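Local coordinates for protein VP5 (Halorubrum pleomorphic virus 6, PDB 6QGL) that probably mediates fusion of the viral envelope with the membrane of its haloarchaeal host, as a membrane-anchored envelope protein of a pleomorphic virus, at residues A198-Y204 against T213-N219. Residue numbers count along the deposited sequence, not the author numbering.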
ATOM      1  N   ALA A 198      23.326   9.593  28.603  1.00 78.74           N
ATOM      2  CA  ALA A 198      22.354  10.078  27.627  1.00 75.54           C
ATOM      3  C   ALA A 198      22.704   9.694  26.188  1.00 76.91           C
ATOM      4  O   ALA A 198      21.812   9.726  25.338  1.00 74.60           O
ATOM      5  CB  ALA A 198      22.214  11.589  27.744  1.00 75.60           C
ATOM      6  N   TYR A 199      23.989   9.341  25.910  1.00 73.65           N
ATOM      7  CA  TYR A 199      24.479   8.955  24.578  1.00 71.77           C
ATOM      8  C   TYR A 199      23.504   8.031  23.865  1.00 73.76           C
ATOM      9  O   TYR A 199      23.223   6.932  24.346  1.00 74.41           O
ATOM     10  CB  TYR A 199      25.880   8.320  24.653  1.00 74.62           C
ATOM     11  CG  TYR A 199      26.519   8.029  23.308  1.00 75.00           C
ATOM     12  CD1 TYR A 199      26.954   9.063  22.483  1.00 75.81           C
ATOM     13  CD2 TYR A 199      26.756   6.722  22.892  1.00 76.05           C
ATOM     14  CE1 TYR A 199      27.577   8.804  21.262  1.00 75.71           C
ATOM     15  CE2 TYR A 199      27.384   6.450  21.676  1.00 76.04           C
ATOM     16  CZ  TYR A 199      27.788   7.495  20.861  1.00 82.23           C
ATOM     17  OH  TYR A 199      28.398   7.235  19.656  1.00 82.25           O
ATOM     18  N   SER A 200      22.937   8.523  22.758  1.00 67.67           N
ATOM     19  CA  SER A 200      21.961   7.808  21.948  1.00 65.76           C
ATOM     20  C   SER A 200      22.317   7.961  20.468  1.00 67.97           C
ATOM     21  O   SER A 200      22.352   9.081  19.946  1.00 66.61           O
ATOM     22  CB  SER A 200      20.556   8.331  22.233  1.00 68.24           C
ATOM     23  OG  SER A 200      19.565   7.622  21.511  1.00 75.13           O
ATOM     24  N   VAL A 201      22.620   6.831  19.811  1.00 64.17           N
ATOM     25  CA  VAL A 201      22.976   6.777  18.393  1.00 62.55           C
ATOM     26  C   VAL A 201      22.315   5.569  17.712  1.00 64.84           C
ATOM     27  O   VAL A 201      22.275   4.477  18.283  1.00 65.76           O
ATOM     28  CB  VAL A 201      24.514   6.866  18.139  1.00 67.74           C
ATOM     29  CG1 VAL A 201      25.264   5.690  18.757  1.00 69.58           C
ATOM     30  CG2 VAL A 201      24.845   6.992  16.650  1.00 66.23           C
ATOM     31  N   VAL A 202      21.756   5.794  16.514  1.00 58.69           N
ATOM     32  CA  VAL A 202      21.140   4.771  15.674  1.00 56.95           C
ATOM     33  C   VAL A 202      21.616   4.967  14.230  1.00 58.98           C
ATOM     34  O   VAL A 202      21.772   6.100  13.779  1.00 57.68           O
ATOM     35  CB  VAL A 202      19.592   4.666  15.822  1.00 60.15           C
ATOM     36  CG1 VAL A 202      18.853   5.771  15.067  1.00 58.30           C
ATOM     37  CG2 VAL A 202      19.088   3.285  15.405  1.00 59.89           C
ATOM     38  N   GLU A 203      21.910   3.866  13.539  1.00 55.47           N
ATOM     39  CA  GLU A 203      22.344   3.876  12.146  1.00 54.36           C
ATOM     40  C   GLU A 203      21.794   2.633  11.480  1.00 56.96           C
ATOM     41  O   GLU A 203      22.125   1.525  11.904  1.00 57.54           O
ATOM     42  CB  GLU A 203      23.875   3.956  12.024  1.00 56.87           C
ATOM     43  CG  GLU A 203      24.338   4.237  10.602  1.00 65.67           C
ATOM     44  CD  GLU A 203      25.831   4.382  10.381  1.00 83.81           C
ATOM     45  OE1 GLU A 203      26.538   4.853  11.300  1.00 75.19           O
ATOM     46  OE2 GLU A 203      26.291   4.041   9.268  1.00 78.65           O
ATOM     47  N   TYR A 204      20.915   2.812  10.476  1.00 51.71           N
ATOM     48  CA  TYR A 204      20.277   1.703   9.765  1.00 50.59           C
ATOM     49  C   TYR A 204      19.725   2.090   8.384  1.00 53.79           C
ATOM     50  O   TYR A 204      19.734   3.263   8.003  1.00 53.22           O
ATOM     51  CB  TYR A 204      19.179   1.049  10.642  1.00 51.38           C
ATOM     52  CG  TYR A 204      17.952   1.903  10.876  1.00 51.57           C
ATOM     53  CD1 TYR A 204      17.958   2.929  11.817  1.00 53.58           C
ATOM     54  CD2 TYR A 204      16.755   1.632  10.217  1.00 51.37           C
ATOM     55  CE1 TYR A 204      16.827   3.705  12.047  1.00 53.20           C
ATOM     56  CE2 TYR A 204      15.615   2.396  10.445  1.00 51.79           C
ATOM     57  CZ  TYR A 204      15.656   3.433  11.359  1.00 57.47           C
ATOM     58  OH  TYR A 204      14.526   4.180  11.576  1.00 56.10           O
ATOM     59  N   THR A 213      22.530   2.206  19.897  1.00 70.31           N
ATOM     60  CA  THR A 213      22.932   2.493  21.277  1.00 72.09           C
ATOM     61  C   THR A 213      21.855   3.343  21.922  1.00 75.29           C
ATOM     62  O   THR A 213      21.559   4.414  21.398  1.00 73.15           O
ATOM     63  CB  THR A 213      24.296   3.202  21.303  1.00 80.84           C
ATOM     64  OG1 THR A 213      25.229   2.488  20.487  1.00 80.29           O
ATOM     65  CG2 THR A 213      24.851   3.370  22.715  1.00 81.38           C
ATOM     66  N   ASN A 214      21.262   2.878  23.048  1.00 73.48           N
ATOM     67  CA  ASN A 214      20.192   3.601  23.755  1.00 73.39           C
ATOM     68  C   ASN A 214      19.235   4.179  22.698  1.00 75.22           C
ATOM     69  O   ASN A 214      18.902   5.364  22.722  1.00 74.07           O
ATOM     70  CB  ASN A 214      20.797   4.703  24.653  1.00 75.09           C
ATOM     71  CG  ASN A 214      19.817   5.405  25.564  1.00 94.67           C
ATOM     72  OD1 ASN A 214      18.827   4.830  26.028  1.00 89.23           O
ATOM     73  ND2 ASN A 214      20.075   6.675  25.836  1.00 85.96           N
ATOM     74  N   SER A 215      18.870   3.333  21.719  1.00 70.99           N
ATOM     75  CA  SER A 215      18.078   3.717  20.560  1.00 68.64           C
ATOM     76  C   SER A 215      17.032   2.704  20.132  1.00 72.10           C
ATOM     77  O   SER A 215      17.131   1.516  20.432  1.00 72.82           O
ATOM     78  CB  SER A 215      19.001   3.959  19.370  1.00 70.80           C
ATOM     79  OG  SER A 215      19.762   5.142  19.531  1.00 80.27           O
ATOM     80  N   ASN A 216      16.050   3.202  19.369  1.00 67.00           N
ATOM     81  CA  ASN A 216      14.971   2.467  18.721  1.00 66.19           C
ATOM     82  C   ASN A 216      15.181   2.714  17.236  1.00 68.23           C
ATOM     83  O   ASN A 216      15.424   3.862  16.853  1.00 66.51           O
ATOM     84  CB  ASN A 216      13.601   3.009  19.156  1.00 66.60           C
ATOM     85  CG  ASN A 216      13.316   2.888  20.632  1.00 91.45           C
ATOM     86  OD1 ASN A 216      13.979   2.150  21.368  1.00 90.48           O
ATOM     87  ND2 ASN A 216      12.311   3.614  21.097  1.00 81.69           N
ATOM     88  N   THR A 217      15.133   1.658  16.400  1.00 65.01           N
ATOM     89  CA  THR A 217      15.341   1.818  14.954  1.00 63.61           C
ATOM     90  C   THR A 217      14.323   2.824  14.427  1.00 67.60           C
ATOM     91  O   THR A 217      14.717   3.937  14.096  1.00 68.38           O
ATOM     92  CB  THR A 217      15.364   0.481  14.233  1.00 71.15           C
ATOM     93  OG1 THR A 217      14.110  -0.153  14.433  1.00 73.33           O
ATOM     94  CG2 THR A 217      16.489  -0.422  14.711  1.00 69.03           C
ATOM     95  N   TYR A 218      13.033   2.541  14.611  1.00 62.65           N
ATOM     96  CA  TYR A 218      11.916   3.416  14.231  1.00 60.99           C
ATOM     97  C   TYR A 218      11.924   4.812  14.885  1.00 63.57           C
ATOM     98  O   TYR A 218      12.483   4.986  15.973  1.00 63.82           O
ATOM     99  CB  TYR A 218      10.592   2.720  14.571  1.00 62.72           C
ATOM    100  CG  TYR A 218      10.451   2.356  16.032  1.00 65.72           C
ATOM    101  CD1 TYR A 218      11.067   1.220  16.553  1.00 68.51           C
ATOM    102  CD2 TYR A 218       9.698   3.145  16.898  1.00 67.20           C
ATOM    103  CE1 TYR A 218      10.953   0.889  17.900  1.00 70.90           C
ATOM    104  CE2 TYR A 218       9.576   2.824  18.248  1.00 69.76           C
ATOM    105  CZ  TYR A 218      10.203   1.693  18.745  1.00 78.05           C
ATOM    106  OH  TYR A 218      10.077   1.367  20.074  1.00 80.80           O
ATOM    107  N   ASN A 219      11.273   5.785  14.216  1.00 58.50           N
ATOM    108  CA  ASN A 219      11.083   7.152  14.699  1.00 57.94           C
ATOM    109  C   ASN A 219       9.664   7.281  15.265  1.00 62.65           C
ATOM    110  O   ASN A 219       8.738   6.660  14.739  1.00 62.39           O
ATOM    111  CB  ASN A 219      11.282   8.159  13.558  1.00 55.85           C
ATOM    112  CG  ASN A 219      11.369   9.616  13.976  1.00 69.86           C
ATOM    113  OD1 ASN A 219      11.555   9.964  15.150  1.00 62.78           O
ATOM    114  ND2 ASN A 219      11.251  10.507  13.007  1.00 58.81           N
TER
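Thr213 forms the last pair at the open end of the antiparallel hairpin of strands 201-204 and 209-213: it and Val201 make a hydrogen-bonded pair, with Thr213 N to Val201 O at 2.8 Å and Val201 N to Thr213 O at 3.1 Å. Their side chains share one face of the sheet, where Val201 CG1 lies 3.6 Å from Thr213 OG1, and Thr213 CG2 packs 3.9 Å from Tyr199 CD2. At Asn214 the backbone enters the left-handed helical region (phi/psi 41/46°) and strand pairing ends. Side chains then take over: Ser200 OG donates to Asn214 O at 2.6 Å, while Asn214 ND2 makes a weak 3.5 Å bond to Tyr199 O and also binds Asp153. Ser215 folds back beneath the terminal pair, its OG bonding to Thr213 O at 2.7 Å and its CB resting 3.7 Å from Val202 CB. The chain now runs under the opposite face of the strand from Val201, where Val202 CG2 approaches Asn216 O and Thr217 CA, both at 4.0 Å. Thr217 CB sits 4.1 Å from the centroid of the Tyr204 ring, almost on its normal, a CH-pi contact; Tyr204 OH lies 2.5 Å from Thr217 O and is hydrogen-bonded to Met227 O. Beyond Tyr218, Asn219 bonds to the backbone of Ile148 and Asp150, near helix 145-148. The contact thus lies where edge strand 209-213 leaves the four-stranded meander, whose strand 201-204 pairs on its other side with strand 180-189, and the loop passes beneath the sheet into strand 219-221, ahead of the long helix 229-257.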